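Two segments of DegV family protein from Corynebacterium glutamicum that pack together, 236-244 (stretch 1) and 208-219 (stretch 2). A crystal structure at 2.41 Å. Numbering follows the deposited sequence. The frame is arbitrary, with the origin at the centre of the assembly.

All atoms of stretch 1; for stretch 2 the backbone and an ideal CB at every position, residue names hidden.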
# COMPACT_ATOMS: atom_id res chain seq x y z
N SER A 236 0.13 -19.16 8.55
CA SER A 236 -0.02 -17.85 7.90
C SER A 236 -0.58 -16.84 8.90
O SER A 236 -1.32 -17.22 9.79
CB SER A 236 -0.93 -17.95 6.69
OG SER A 236 -0.28 -18.61 5.62
N SER A 237 -0.25 -15.57 8.80
CA SER A 237 -0.83 -14.63 9.77
C SER A 237 -1.71 -13.60 9.13
O SER A 237 -1.53 -13.27 7.96
CB SER A 237 0.22 -13.98 10.67
OG SER A 237 1.33 -13.58 9.92
N PHE A 238 -2.69 -13.11 9.89
CA PHE A 238 -3.71 -12.26 9.33
C PHE A 238 -3.90 -11.00 10.13
O PHE A 238 -4.11 -11.03 11.32
CB PHE A 238 -5.03 -13.01 9.16
CG PHE A 238 -4.93 -14.20 8.24
CD1 PHE A 238 -5.42 -14.13 6.93
CD2 PHE A 238 -4.31 -15.38 8.68
CE1 PHE A 238 -5.31 -15.24 6.07
CE2 PHE A 238 -4.18 -16.49 7.83
CZ PHE A 238 -4.68 -16.43 6.53
N MSE A 239 -3.86 -9.89 9.43
CA MSE A 239 -4.01 -8.61 10.04
C MSE A 239 -5.19 -7.86 9.36
O MSE A 239 -5.43 -8.01 8.17
CB MSE A 239 -2.68 -7.91 9.83
CG MSE A 239 -2.64 -6.53 10.27
SE MSE A 239 -0.90 -5.87 9.97
CE MSE A 239 -1.20 -4.27 10.96
N SER A 240 -5.94 -7.09 10.12
CA SER A 240 -7.02 -6.26 9.57
C SER A 240 -6.58 -4.82 9.47
O SER A 240 -5.99 -4.32 10.41
CB SER A 240 -8.20 -6.28 10.51
OG SER A 240 -8.82 -7.54 10.46
N VAL A 241 -6.88 -4.14 8.36
CA VAL A 241 -6.64 -2.70 8.26
C VAL A 241 -7.83 -2.02 7.61
O VAL A 241 -8.68 -2.65 6.97
CB VAL A 241 -5.32 -2.34 7.51
CG1 VAL A 241 -4.11 -2.86 8.24
CG2 VAL A 241 -5.32 -2.83 6.06
N ASP A 242 -7.91 -0.72 7.82
CA ASP A 242 -8.89 0.11 7.15
C ASP A 242 -8.20 0.68 5.97
O ASP A 242 -7.04 1.12 6.07
CB ASP A 242 -9.29 1.25 8.05
CG ASP A 242 -10.07 0.79 9.24
OD1 ASP A 242 -10.86 -0.17 9.11
OD2 ASP A 242 -9.92 1.42 10.30
N ILE A 243 -8.91 0.67 4.85
CA ILE A 243 -8.43 1.32 3.65
C ILE A 243 -8.40 2.84 3.87
O ILE A 243 -9.39 3.45 4.31
CB ILE A 243 -9.28 0.92 2.43
CG1 ILE A 243 -9.00 -0.57 2.07
CG2 ILE A 243 -8.97 1.85 1.26
CD1 ILE A 243 -10.02 -1.28 1.07
N ASP A 244 -7.25 3.44 3.60
CA ASP A 244 -7.05 4.89 3.74
C ASP A 244 -8.23 5.65 3.10
O ASP A 244 -8.59 5.36 1.99
CB ASP A 244 -5.69 5.28 3.10
CG ASP A 244 -5.44 6.80 3.06
OD1 ASP A 244 -6.05 7.59 3.83
OD2 ASP A 244 -4.62 7.23 2.22
N UNK A 208 2.02 -17.39 4.52
CA UNK A 208 1.93 -16.10 3.92
C UNK A 208 1.64 -15.10 5.03
O UNK A 208 1.00 -15.43 6.01
CB UNK A 208 0.86 -16.07 2.82
N UNK A 209 2.07 -13.87 4.86
CA UNK A 209 1.55 -12.84 5.74
C UNK A 209 0.47 -12.01 5.01
O UNK A 209 0.71 -11.53 3.91
CB UNK A 209 2.69 -11.94 6.23
N UNK A 210 -0.70 -11.82 5.64
CA UNK A 210 -1.82 -11.17 4.97
C UNK A 210 -2.44 -10.00 5.73
O UNK A 210 -2.81 -10.11 6.90
CB UNK A 210 -2.91 -12.21 4.70
N UNK A 211 -2.66 -8.92 5.01
CA UNK A 211 -3.35 -7.78 5.58
C UNK A 211 -4.62 -7.55 4.77
O UNK A 211 -4.58 -7.33 3.54
CB UNK A 211 -2.46 -6.54 5.59
N UNK A 212 -5.76 -7.63 5.44
CA UNK A 212 -7.00 -7.46 4.72
C UNK A 212 -7.53 -6.09 5.01
O UNK A 212 -7.72 -5.74 6.19
CB UNK A 212 -8.02 -8.54 5.09
N UNK A 213 -7.75 -5.33 3.95
CA UNK A 213 -8.24 -3.96 4.06
C UNK A 213 -9.70 -3.90 3.69
O UNK A 213 -10.19 -4.66 2.83
CB UNK A 213 -7.43 -3.01 3.17
N UNK A 214 -10.42 -2.99 4.33
CA UNK A 214 -11.84 -2.83 3.99
C UNK A 214 -12.26 -1.38 4.02
O UNK A 214 -11.77 -0.57 4.82
CB UNK A 214 -12.72 -3.64 4.95
N UNK A 215 -13.19 -1.06 3.14
CA UNK A 215 -13.87 0.21 3.23
C UNK A 215 -15.36 -0.01 3.22
O UNK A 215 -15.95 -0.34 2.16
CB UNK A 215 -13.45 1.14 2.09
N UNK A 216 -15.96 0.17 4.40
CA UNK A 216 -17.39 -0.11 4.62
C UNK A 216 -17.76 -1.52 4.21
O UNK A 216 -18.76 -1.74 3.51
CB UNK A 216 -18.25 0.89 3.85
N UNK A 217 -16.92 -2.47 4.62
CA UNK A 217 -17.09 -3.86 4.23
C UNK A 217 -16.53 -4.77 5.34
O UNK A 217 -15.89 -5.80 5.06
CB UNK A 217 -16.40 -4.13 2.89
N UNK A 218 -16.78 -4.34 6.59
CA UNK A 218 -16.34 -5.07 7.79
C UNK A 218 -16.73 -6.56 7.80
O UNK A 218 -15.87 -7.44 7.97
CB UNK A 218 -16.93 -4.39 9.03
N UNK A 219 -18.01 -6.84 7.58
CA UNK A 219 -18.50 -8.21 7.49
C UNK A 219 -17.82 -8.99 6.38
O UNK A 219 -17.34 -10.12 6.60
CB UNK A 219 -20.01 -8.21 7.27

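The backbones of the two stretches run as parallel strands, so side chains alternate between two faces, and positions 208 to 214 each lie opposite one residue of stretch 1, from S236 to D242.

Position 208 comes just before the strand, its CB sideways and 3.9 Å from S236 OG. Many residues would fit, because the backbone does the work: the amide N at 208 donates to S236 OG (2.8 Å), and its O accepts from S237 N (3.1 Å). The residue is V208, branched at CB as extended backbone favours.

Position 209 shares a face with S237 and M239, and its ideal CB is 4.3 Å from S237 OG. A long apolar or aromatic side chain could run along toward the selenomethionine. F209 does this with chi1 t: its ring edge meets S237 OG (3.4 Å from CD1) and M239 SE (3.8 Å from CZ).

Position 210 points to the side of the sheet that carries F238, its ideal CB 3.9 Å from F238 CD1, which calls for an apolar residue, valine, leucine or isoleucine. I210 sets its CB 3.8 Å from F238 CD1, while the end of its side chain leads away. Its N donates to S237 O (2.9 Å) and its O accepts from M239 N (2.7 Å).

Position 211 lies between M239 and V241, its ideal CB 4.7 Å from V241 CG2. Alanine, serine or a modest apolar residue would be reasonable. A211 brings its CB to 4.5 Å from M239 CB.

Position 212 returns to the side of the sheet that carries F238 and S240. S240 is small, so an apolar chain could extend toward the phenyl ring. I212 does so, CD1 reaching 4.4 Å from the edge of the F238 ring at CD1; its N donates to M239 O and its O accepts from V241 N, both at 2.8 Å.

At 213 an ideal CB would sit 3.1 Å from I243 CG1, too tight, and 3.6 Å from V241 CG2. Glycine suits, and G213 avoids the tight spot; its CA makes a CA-H...O contact with V241 O at 3.2 Å.

Position 214 shares a face with D242, so a polar or basic chain is plausible. Q214 bends back with chi1 and chi2 both p, its side chain ending beside the carboxylate. Its N donates to V241 O (3.2 Å), and its O accepts from I243 N (3.1 Å).

Position 215 is sideways, its ideal CB 4.2 Å from I243 CB; several residues would serve, and N215 is found.

Position 216 has positive phi, which glycine, asparagine or aspartate tolerate best; the residue is E216, without contact here. Positions 217 and 219 are likewise out of reach and undemanding: A217 and E219. Position 218 points sideways, with nothing of stretch 1 within 5.5 Å of its ideal CB, but a long basic chain could reach D242; R218 does, NH1 forming a 3.5 Å salt bridge with D242 OD1.

Stretch 2 (208-219) VFIAIGQNEARE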
# COMPACT_ATOMS: atom_id res chain seq x y z
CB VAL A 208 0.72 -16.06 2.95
CG1 VAL A 208 0.71 -14.76 2.13
CG2 VAL A 208 0.71 -17.28 2.03
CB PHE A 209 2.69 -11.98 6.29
CG PHE A 209 2.23 -10.68 6.90
CD1 PHE A 209 1.88 -10.62 8.24
CD2 PHE A 209 2.15 -9.53 6.13
CE1 PHE A 209 1.48 -9.41 8.81
CE2 PHE A 209 1.73 -8.32 6.69
CZ PHE A 209 1.39 -8.27 8.05
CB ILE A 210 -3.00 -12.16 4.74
CG1 ILE A 210 -2.58 -13.36 3.90
CG2 ILE A 210 -4.18 -11.45 4.04
CD1 ILE A 210 -2.53 -13.06 2.41
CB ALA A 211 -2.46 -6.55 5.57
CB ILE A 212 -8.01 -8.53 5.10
CG1 ILE A 212 -7.57 -9.87 4.51
CG2 ILE A 212 -9.42 -8.16 4.57
CD1 ILE A 212 -8.13 -11.08 5.26
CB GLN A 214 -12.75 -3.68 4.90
CG GLN A 214 -12.71 -3.31 6.37
CD GLN A 214 -13.52 -2.05 6.70
OE1 GLN A 214 -13.13 -1.27 7.55
NE2 GLN A 214 -14.65 -1.84 6.00
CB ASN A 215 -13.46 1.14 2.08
CG ASN A 215 -14.21 2.45 2.13
OD1 ASN A 215 -14.92 2.79 1.20
ND2 ASN A 215 -14.11 3.15 3.25
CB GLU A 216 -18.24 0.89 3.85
CG GLU A 216 -18.24 2.21 4.53
CD GLU A 216 -18.97 3.23 3.73
OE1 GLU A 216 -20.24 3.22 3.69
OE2 GLU A 216 -18.25 4.06 3.14
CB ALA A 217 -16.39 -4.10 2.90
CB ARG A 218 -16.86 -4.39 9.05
CG ARG A 218 -16.33 -2.98 9.18
CD ARG A 218 -16.23 -2.54 10.64
NE ARG A 218 -15.92 -1.11 10.71
CZ ARG A 218 -14.70 -0.60 10.81
NH1 ARG A 218 -13.63 -1.40 10.86
NH2 ARG A 218 -14.55 0.72 10.86
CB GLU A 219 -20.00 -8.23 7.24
CG GLU A 219 -20.68 -9.39 7.91
CD GLU A 219 -20.51 -9.33 9.44
OE1 GLU A 219 -20.30 -10.40 10.06
OE2 GLU A 219 -20.56 -8.20 10.00
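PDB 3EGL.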